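Local structure of CHAD domain protein (Streptomyces chartreusis, 6RN5) at residues Y27-L39 with F203-S215. The protein probably binds polyphosphate through its all-helical CHAD domain and also binds copper ions. Residues are numbered along the deposited sequence; the frame is centred on the assembly and turned at random.
Sequences YLRAQATEFLRAL and FHAIADKVAVLAS
Two helices of the all-helical CHAD domain pack here, Ala32, Phe35 and Leu36 of segment 27-39 meeting Val210, Leu213 and Ala214 of segment 203-215. The axes of helices 27-39 and 203-213 approach to 8.3 Å and run 133° apart, closer to antiparallel than parallel. Small residues at the crossing let the backbones come close. The methyl of Ala32 sits 3.5 Å from Val210 O and also touches Leu213 CG and Ala214 CB. The side chains of Phe35 and Val210 meet nearly at right angles. Phe35 turns its CG away from the backbone N (chi1 -175°), which brings the ring to Val210; Phe35 CD1 lies 3.5 Å from Val210 CG1. The Ala207 methyl meets the same ring at its edge. Farther along, Leu39 straddles two partners: its CD1 lies 3.9 Å from CE2 at the edge of the Phe203 ring, and its CD2 meets Ala207 CB. Met198 of helix 170-198 also touches both Leu39 and Phe203. Leu36 lays CD1 against the backbone of Ala211, 3.7 Å from its CA.

No hydrogen bond joins the two segments; the contact is made by van der Waals packing. At the other end, the aliphatic part of Arg29 lies over the carbonyls that end segment 203-215, with CG 3.4 Å from Leu213 O and CD 3.3 Å from Ser215 O. Replacing Arg29 by an alanine would take away CG, CD and the guanidinium, and would probably leave the carbonyl oxygens of Leu213 and Ser215 without that cover. Thr33 OG1 touches Ala214 CB and donates to Arg29 O at 2.9 Å. That oxygen also accepts from Thr33 N, on the opposite face of the carbonyl plane. The arrangement is an apolar helix-helix crossing in a CHAD helical bundle, narrowed by alanines.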
loop_
_atom_site.group_PDB
_atom_site.type_symbol
_atom_site.label_atom_id
_atom_site.label_comp_id
_atom_site.label_asym_id
_atom_site.label_seq_id
_atom_site.Cartn_x
_atom_site.Cartn_y
_atom_site.Cartn_z
ATOM N N TYR A 27 -6.038 27.605 37.185
ATOM C CA TYR A 27 -6.115 26.478 36.255
ATOM C C TYR A 27 -5.767 25.163 36.947
ATOM O O TYR A 27 -6.529 24.175 36.803
ATOM C CB TYR A 27 -5.230 26.706 35.038
ATOM C CG TYR A 27 -5.311 25.629 33.989
ATOM C CD1 TYR A 27 -6.465 25.457 33.202
ATOM C CD2 TYR A 27 -4.237 24.745 33.796
ATOM C CE1 TYR A 27 -6.520 24.433 32.235
ATOM C CE2 TYR A 27 -4.290 23.725 32.848
ATOM C CZ TYR A 27 -5.425 23.577 32.073
ATOM O OH TYR A 27 -5.430 22.582 31.119
ATOM N N LEU A 28 -4.669 25.158 37.728
ATOM C CA LEU A 28 -4.275 23.996 38.493
ATOM C C LEU A 28 -5.351 23.553 39.503
ATOM O O LEU A 28 -5.666 22.365 39.575
ATOM C CB LEU A 28 -2.919 24.201 39.204
ATOM C CG LEU A 28 -1.703 24.183 38.260
ATOM C CD1 LEU A 28 -0.439 24.676 38.944
ATOM C CD2 LEU A 28 -1.482 22.783 37.681
ATOM N N ARG A 29 -5.885 24.488 40.285
ATOM C CA ARG A 29 -6.978 24.181 41.228
ATOM C C ARG A 29 -8.204 23.541 40.537
ATOM O O ARG A 29 -8.751 22.558 41.026
ATOM C CB ARG A 29 -7.380 25.424 42.066
ATOM C CG ARG A 29 -6.363 25.776 43.166
ATOM C CD ARG A 29 -6.853 26.811 44.205
ATOM N NE ARG A 29 -7.237 28.026 43.493
ATOM C CZ ARG A 29 -6.478 29.124 43.329
ATOM N NH1 ARG A 29 -6.961 30.144 42.604
ATOM N NH2 ARG A 29 -5.268 29.234 43.909
ATOM N N ALA A 30 -8.590 24.088 39.389
ATOM C CA ALA A 30 -9.701 23.587 38.602
ATOM C C ALA A 30 -9.478 22.164 38.104
ATOM O O ALA A 30 -10.372 21.327 38.217
ATOM C CB ALA A 30 -9.936 24.491 37.402
ATOM N N GLN A 31 -8.302 21.896 37.536
ATOM C CA GLN A 31 -7.955 20.534 37.102
ATOM C C GLN A 31 -7.875 19.534 38.249
ATOM O O GLN A 31 -8.413 18.436 38.138
ATOM C CB GLN A 31 -6.653 20.538 36.301
ATOM C CG GLN A 31 -6.828 21.275 34.983
ATOM C CD GLN A 31 -7.917 20.660 34.114
ATOM O OE1 GLN A 31 -7.957 19.440 33.924
ATOM N NE2 GLN A 31 -8.781 21.492 33.564
ATOM N N ALA A 32 -7.206 19.919 39.335
ATOM C CA ALA A 32 -7.165 19.120 40.526
ATOM C C ALA A 32 -8.554 18.738 41.011
ATOM O O ALA A 32 -8.783 17.584 41.420
ATOM C CB ALA A 32 -6.446 19.861 41.615
ATOM N N THR A 33 -9.458 19.709 40.995
ATOM C CA THR A 33 -10.851 19.486 41.375
ATOM C C THR A 33 -11.573 18.550 40.408
ATOM O O THR A 33 -12.302 17.687 40.860
ATOM C CB THR A 33 -11.596 20.817 41.465
ATOM O OG1 THR A 33 -10.990 21.555 42.493
ATOM C CG2 THR A 33 -13.086 20.657 41.817
ATOM N N GLU A 34 -11.406 18.727 39.097
ATOM C CA GLU A 34 -11.891 17.726 38.124
ATOM C C GLU A 34 -11.368 16.322 38.379
ATOM O O GLU A 34 -12.111 15.381 38.230
ATOM C CB GLU A 34 -11.545 18.080 36.676
ATOM C CG GLU A 34 -12.329 19.279 36.155
ATOM C CD GLU A 34 -13.842 19.145 36.379
ATOM O OE1 GLU A 34 -14.433 18.178 35.842
ATOM O OE2 GLU A 34 -14.432 19.999 37.092
ATOM N N PHE A 35 -10.081 16.182 38.692
ATOM C CA PHE A 35 -9.518 14.882 39.058
ATOM C C PHE A 35 -10.208 14.275 40.289
ATOM O O PHE A 35 -10.465 13.077 40.325
ATOM C CB PHE A 35 -8.018 15.024 39.341
ATOM C CG PHE A 35 -7.322 13.729 39.614
ATOM C CD1 PHE A 35 -7.229 13.243 40.892
ATOM C CD2 PHE A 35 -6.755 13.006 38.586
ATOM C CE1 PHE A 35 -6.568 12.058 41.168
ATOM C CE2 PHE A 35 -6.074 11.815 38.831
ATOM C CZ PHE A 35 -5.971 11.343 40.135
ATOM N N LEU A 36 -10.471 15.093 41.312
ATOM C CA LEU A 36 -11.136 14.585 42.511
ATOM C C LEU A 36 -12.589 14.236 42.242
ATOM O O LEU A 36 -13.082 13.231 42.744
ATOM C CB LEU A 36 -11.043 15.548 43.667
ATOM C CG LEU A 36 -9.627 15.905 44.116
ATOM C CD1 LEU A 36 -9.725 17.085 45.074
ATOM C CD2 LEU A 36 -8.870 14.746 44.720
ATOM N N ARG A 37 -13.263 15.018 41.433
ATOM C CA ARG A 37 -14.625 14.631 40.997
ATOM C C ARG A 37 -14.673 13.302 40.313
ATOM O O ARG A 37 -15.483 12.446 40.659
ATOM C CB ARG A 37 -15.188 15.625 40.031
ATOM C CG ARG A 37 -15.893 16.712 40.764
ATOM C CD ARG A 37 -16.376 17.768 39.798
ATOM N NE ARG A 37 -16.484 19.040 40.487
ATOM C CZ ARG A 37 -16.752 20.186 39.882
ATOM N NH1 ARG A 37 -16.947 20.239 38.557
ATOM N NH2 ARG A 37 -16.834 21.287 40.613
ATOM N N ALA A 38 -13.819 13.138 39.316
ATOM C CA ALA A 38 -13.761 11.889 38.597
ATOM C C ALA A 38 -13.433 10.739 39.536
ATOM O O ALA A 38 -14.016 9.663 39.456
ATOM C CB ALA A 38 -12.739 11.966 37.484
ATOM N N LEU A 39 -12.490 10.963 40.431
ATOM C CA LEU A 39 -12.113 9.941 41.371
ATOM C C LEU A 39 -13.298 9.522 42.245
ATOM O O LEU A 39 -13.472 8.339 42.456
ATOM C CB LEU A 39 -10.945 10.411 42.232
ATOM C CG LEU A 39 -10.435 9.409 43.240
ATOM C CD1 LEU A 39 -10.114 8.067 42.583
ATOM C CD2 LEU A 39 -9.211 9.957 43.963
ATOM N N PHE A 203 -1.060 5.083 44.440
ATOM C CA PHE A 203 -2.088 5.910 43.912
ATOM C C PHE A 203 -2.680 6.853 44.935
ATOM O O PHE A 203 -2.942 8.002 44.636
ATOM C CB PHE A 203 -3.214 5.076 43.357
ATOM C CG PHE A 203 -4.300 5.894 42.736
ATOM C CD1 PHE A 203 -4.221 6.278 41.412
ATOM C CD2 PHE A 203 -5.386 6.274 43.456
ATOM C CE1 PHE A 203 -5.219 7.052 40.829
ATOM C CE2 PHE A 203 -6.399 7.029 42.875
ATOM C CZ PHE A 203 -6.305 7.422 41.565
ATOM N N HIS A 204 -2.974 6.344 46.113
ATOM C CA HIS A 204 -3.533 7.168 47.176
ATOM C C HIS A 204 -2.639 8.376 47.519
ATOM O O HIS A 204 -3.135 9.467 47.748
ATOM C CB HIS A 204 -3.752 6.281 48.403
ATOM C CG HIS A 204 -4.127 7.019 49.638
ATOM N ND1 HIS A 204 -5.409 7.498 49.862
ATOM C CD2 HIS A 204 -3.395 7.347 50.737
ATOM C CE1 HIS A 204 -5.445 8.088 51.046
ATOM N NE2 HIS A 204 -4.244 7.985 51.605
ATOM N N ALA A 205 -1.324 8.177 47.542
ATOM C CA ALA A 205 -0.422 9.247 47.910
ATOM C C ALA A 205 -0.501 10.356 46.853
ATOM O O ALA A 205 -0.577 11.536 47.207
ATOM C CB ALA A 205 1.010 8.724 48.000
ATOM N N ILE A 206 -0.475 9.975 45.564
ATOM C CA ILE A 206 -0.490 10.984 44.533
ATOM C C ILE A 206 -1.865 11.636 44.487
ATOM O O ILE A 206 -1.939 12.843 44.371
ATOM C CB ILE A 206 -0.020 10.501 43.148
ATOM C CG1 ILE A 206 -0.089 11.637 42.131
ATOM C CG2 ILE A 206 -0.871 9.347 42.637
ATOM C CD1 ILE A 206 0.780 12.838 42.459
ATOM N N ALA A 207 -2.938 10.869 44.691
ATOM C CA ALA A 207 -4.272 11.458 44.740
ATOM C C ALA A 207 -4.433 12.458 45.885
ATOM O O ALA A 207 -5.075 13.477 45.733
ATOM C CB ALA A 207 -5.323 10.368 44.859
ATOM N N ASP A 208 -3.843 12.138 47.037
ATOM C CA ASP A 208 -3.815 13.029 48.202
ATOM C C ASP A 208 -3.161 14.372 47.856
ATOM O O ASP A 208 -3.632 15.426 48.255
ATOM C CB ASP A 208 -3.038 12.378 49.375
ATOM C CG ASP A 208 -3.935 11.582 50.347
ATOM O OD1 ASP A 208 -5.187 11.647 50.216
ATOM O OD2 ASP A 208 -3.363 10.883 51.252
ATOM N N LYS A 209 -2.083 14.326 47.096
ATOM C CA LYS A 209 -1.415 15.571 46.679
ATOM C C LYS A 209 -2.252 16.362 45.731
ATOM O O LYS A 209 -2.324 17.587 45.840
ATOM C CB LYS A 209 -0.062 15.271 46.092
ATOM C CG LYS A 209 0.823 14.709 47.166
ATOM C CD LYS A 209 2.242 14.544 46.702
ATOM C CE LYS A 209 2.947 13.628 47.687
ATOM N NZ LYS A 209 4.395 13.507 47.388
ATOM N N VAL A 210 -2.950 15.675 44.830
ATOM C CA VAL A 210 -3.901 16.378 43.975
ATOM C C VAL A 210 -4.989 17.037 44.810
ATOM O O VAL A 210 -5.386 18.192 44.554
ATOM C CB VAL A 210 -4.489 15.448 42.904
ATOM C CG1 VAL A 210 -5.581 16.137 42.116
ATOM C CG2 VAL A 210 -3.361 14.998 41.972
ATOM N N ALA A 211 -5.462 16.336 45.847
ATOM C CA ALA A 211 -6.413 16.953 46.803
ATOM C C ALA A 211 -5.867 18.260 47.417
ATOM O O ALA A 211 -6.559 19.227 47.477
ATOM C CB ALA A 211 -6.788 15.977 47.906
ATOM N N VAL A 212 -4.616 18.265 47.864
ATOM C CA VAL A 212 -4.009 19.459 48.391
ATOM C C VAL A 212 -3.999 20.546 47.335
ATOM O O VAL A 212 -4.338 21.664 47.602
ATOM C CB VAL A 212 -2.580 19.176 48.884
ATOM C CG1 VAL A 212 -1.857 20.483 49.224
ATOM C CG2 VAL A 212 -2.643 18.278 50.119
ATOM N N LEU A 213 -3.638 20.185 46.106
ATOM C CA LEU A 213 -3.551 21.130 45.004
ATOM C C LEU A 213 -4.881 21.746 44.658
ATOM O O LEU A 213 -4.944 22.816 44.092
ATOM C CB LEU A 213 -2.994 20.408 43.753
ATOM C CG LEU A 213 -2.759 21.212 42.476
ATOM C CD1 LEU A 213 -1.771 22.367 42.704
ATOM C CD2 LEU A 213 -2.240 20.308 41.362
ATOM N N ALA A 214 -5.978 21.054 44.907
ATOM C CA ALA A 214 -7.276 21.702 44.670
ATOM C C ALA A 214 -7.463 22.965 45.552
ATOM O O ALA A 214 -8.228 23.820 45.204
ATOM C CB ALA A 214 -8.431 20.718 44.872
ATOM N N SER A 215 -6.752 23.066 46.670
ATOM C CA SER A 215 -6.831 24.229 47.561
ATOM C C SER A 215 -5.613 25.139 47.450
ATOM O O SER A 215 -5.779 26.319 47.323
ATOM C CB SER A 215 -6.928 23.750 49.007
ATOM O OG SER A 215 -8.183 23.140 49.211
#